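Local coordinates for protein tumour necrosis factor receptor (Ectromelia virus, PDB 3ON9) that probably blunts host immune defence by binding tumour necrosis factor and chemokines, the piece present here being its chemokine-binding SECRET domain, a beta-sandwich, at residues Y56-D60 against K61-S65. Sequence-based numbering, arbitrary orientation.
Sequences YSVVD and KLATS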
ATOM      1  N   TYR A  56      -8.195   1.776  -6.879  1.00 15.24           N
ATOM      2  CA  TYR A  56      -8.308   0.347  -7.128  1.00 13.77           C
ATOM      3  C   TYR A  56      -8.836   0.235  -8.551  1.00 15.20           C
ATOM      4  O   TYR A  56      -9.957   0.655  -8.848  1.00 17.56           O
ATOM      5  CB  TYR A  56      -9.279  -0.298  -6.115  1.00 14.08           C
ATOM      6  CG  TYR A  56      -9.606  -1.749  -6.392  1.00 14.57           C
ATOM      7  CD1 TYR A  56      -8.789  -2.768  -5.918  1.00 15.52           C
ATOM      8  CD2 TYR A  56     -10.739  -2.102  -7.118  1.00 15.50           C
ATOM      9  CE1 TYR A  56      -9.083  -4.109  -6.181  1.00 16.12           C
ATOM     10  CE2 TYR A  56     -11.039  -3.428  -7.384  1.00 15.77           C
ATOM     11  CZ  TYR A  56     -10.212  -4.428  -6.904  1.00 15.77           C
ATOM     12  OH  TYR A  56     -10.522  -5.747  -7.154  1.00 17.08           O
ATOM     13  N   SER A  57      -8.013  -0.294  -9.446  1.00 14.84           N
ATOM     14  CA  SER A  57      -8.329  -0.291 -10.864  1.00 16.18           C
ATOM     15  C   SER A  57      -7.935  -1.630 -11.471  1.00 16.61           C
ATOM     16  O   SER A  57      -6.862  -2.172 -11.163  1.00 15.95           O
ATOM     17  CB  SER A  57      -7.597   0.863 -11.558  1.00 18.12           C
ATOM     18  OG  SER A  57      -8.020   0.990 -12.901  1.00 16.58           O
ATOM     19  N   VAL A  58      -8.794  -2.156 -12.339  1.00 16.06           N
ATOM     20  CA  VAL A  58      -8.687  -3.533 -12.791  1.00 15.49           C
ATOM     21  C   VAL A  58      -8.660  -3.654 -14.318  1.00 15.76           C
ATOM     22  O   VAL A  58      -9.393  -2.952 -15.033  1.00 18.11           O
ATOM     23  CB  VAL A  58      -9.867  -4.388 -12.244  1.00 16.06           C
ATOM     24  CG1 VAL A  58      -9.782  -5.809 -12.784  1.00 19.42           C
ATOM     25  CG2 VAL A  58      -9.863  -4.387 -10.708  1.00 18.42           C
ATOM     26  N   VAL A  59      -7.810  -4.550 -14.813  1.00 15.47           N
ATOM     27  CA  VAL A  59      -7.829  -4.944 -16.214  1.00 16.02           C
ATOM     28  C   VAL A  59      -7.926  -6.453 -16.199  1.00 16.58           C
ATOM     29  O   VAL A  59      -7.011  -7.134 -15.732  1.00 16.93           O
ATOM     30  CB  VAL A  59      -6.555  -4.522 -16.944  1.00 16.92           C
ATOM     31  CG1 VAL A  59      -6.513  -5.130 -18.355  1.00 19.95           C
ATOM     32  CG2 VAL A  59      -6.459  -2.999 -16.992  1.00 17.88           C
ATOM     33  N   ASP A  60      -9.056  -6.957 -16.680  1.00 20.26           N
ATOM     34  CA  ASP A  60      -9.430  -8.366 -16.583  1.00 22.30           C
ATOM     35  C   ASP A  60      -9.430  -8.836 -15.122  1.00 22.59           C
ATOM     36  O   ASP A  60     -10.333  -8.479 -14.362  1.00 24.32           O
ATOM     37  CB  ASP A  60      -8.579  -9.241 -17.495  1.00 24.29           C
ATOM     38  CG  ASP A  60      -9.205 -10.606 -17.754  1.00 23.42           C
ATOM     39  OD1 ASP A  60     -10.410 -10.796 -17.489  1.00 29.15           O
ATOM     40  OD2 ASP A  60      -8.473 -11.493 -18.226  1.00 31.95           O
ATOM     41  N   LYS A  61      -8.440  -9.629 -14.729  1.00 20.66           N
ATOM     42  CA  LYS A  61      -8.388 -10.112 -13.349  1.00 19.97           C
ATOM     43  C   LYS A  61      -7.197  -9.530 -12.598  1.00 18.55           C
ATOM     44  O   LYS A  61      -6.868  -9.989 -11.507  1.00 17.05           O
ATOM     45  CB  LYS A  61      -8.343 -11.637 -13.303  1.00 19.24           C
ATOM     46  CG  LYS A  61      -9.577 -12.332 -13.871  1.00 24.94           C
ATOM     47  CD  LYS A  61      -9.401 -13.843 -13.783  1.00 31.57           C
ATOM     48  CE  LYS A  61     -10.701 -14.579 -14.072  1.00 42.16           C
ATOM     49  NZ  LYS A  61     -11.005 -14.608 -15.528  1.00 47.63           N
ATOM     50  N   LEU A  62      -6.566  -8.516 -13.187  1.00 17.20           N
ATOM     51  CA  LEU A  62      -5.376  -7.889 -12.612  1.00 15.54           C
ATOM     52  C   LEU A  62      -5.735  -6.547 -11.982  1.00 16.53           C
ATOM     53  O   LEU A  62      -6.297  -5.686 -12.645  1.00 17.88           O
ATOM     54  CB  LEU A  62      -4.318  -7.660 -13.695  1.00 16.33           C
ATOM     55  CG  LEU A  62      -3.065  -6.873 -13.301  1.00 15.85           C
ATOM     56  CD1 LEU A  62      -2.245  -7.664 -12.282  1.00 18.89           C
ATOM     57  CD2 LEU A  62      -2.239  -6.572 -14.546  1.00 19.86           C
ATOM     58  N   ALA A  63      -5.387  -6.370 -10.714  1.00 17.02           N
ATOM     59  CA  ALA A  63      -5.693  -5.125 -10.014  1.00 14.36           C
ATOM     60  C   ALA A  63      -4.438  -4.374  -9.582  1.00 15.28           C
ATOM     61  O   ALA A  63      -3.475  -4.980  -9.122  1.00 15.22           O
ATOM     62  CB  ALA A  63      -6.559  -5.407  -8.802  1.00 17.39           C
ATOM     63  N   THR A  64      -4.467  -3.053  -9.735  1.00 15.45           N
ATOM     64  CA  THR A  64      -3.512  -2.200  -9.044  1.00 16.56           C
ATOM     65  C   THR A  64      -4.307  -1.334  -8.077  1.00 15.71           C
ATOM     66  O   THR A  64      -5.407  -0.911  -8.389  1.00 15.95           O
ATOM     67  CB  THR A  64      -2.664  -1.330 -10.008  1.00 15.19           C
ATOM     68  OG1 THR A  64      -1.665  -0.615  -9.261  1.00 17.01           O
ATOM     69  CG2 THR A  64      -3.529  -0.337 -10.769  1.00 18.58           C
ATOM     70  N   SER A  65      -3.752  -1.091  -6.900  1.00 14.28           N
ATOM     71  CA  SER A  65      -4.456  -0.337  -5.874  1.00 15.58           C
ATOM     72  C   SER A  65      -3.436   0.378  -5.008  1.00 16.08           C
ATOM     73  O   SER A  65      -2.252   0.081  -5.071  1.00 15.53           O
ATOM     74  CB  SER A  65      -5.339  -1.269  -5.028  1.00 16.94           C
ATOM     75  OG  SER A  65      -4.566  -2.133  -4.202  1.00 16.07           O
TER
HETATM   76  O   HOH W   1      -6.289 -11.187 -16.462  1.00 27.30           O
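Y56 pairs with S65 and reaches diagonally to A63 across a two-residue beta hairpin of the SECRET beta-sandwich; 51-59 is the outermost strand of a five-stranded antiparallel sheet, and 62-69 joins it to strand 8-16. The strands run nearly antiparallel, and a type II' turn from V59 to L62 reverses the chain; D60, with a positive phi of 56°, occupies its first corner. From CB, the tyrosine side chain sets CG anti to the backbone N (chi1 173°), which lays the ring along its own strand, its CD1-CE1 side towards the partner. CD1 then meets S65 CB at 3.9 Å, near the ring plane at its edge, while CE1 lies 3.9 Å from A63 CB, an oblique approach. Farther out, OH is hydrogen-bonded to K20 O, tying the ring's tip to a loop beyond the hairpin. V58 CG2 lies 3.9 Å from A63 CB, so one methyl meets both groups on the side facing strand 51-59. Two reciprocal backbone bonds join each hydrogen-bonded pair, S57 N to T64 O and V59 N to L62 O each spanning 2.9 Å; L62 N reaches V59 O from 44° above the carbonyl plane. At the exposed turn, a water donates to D60 OD2 at 2.8 Å and accepts from K61 N at 3.2 Å.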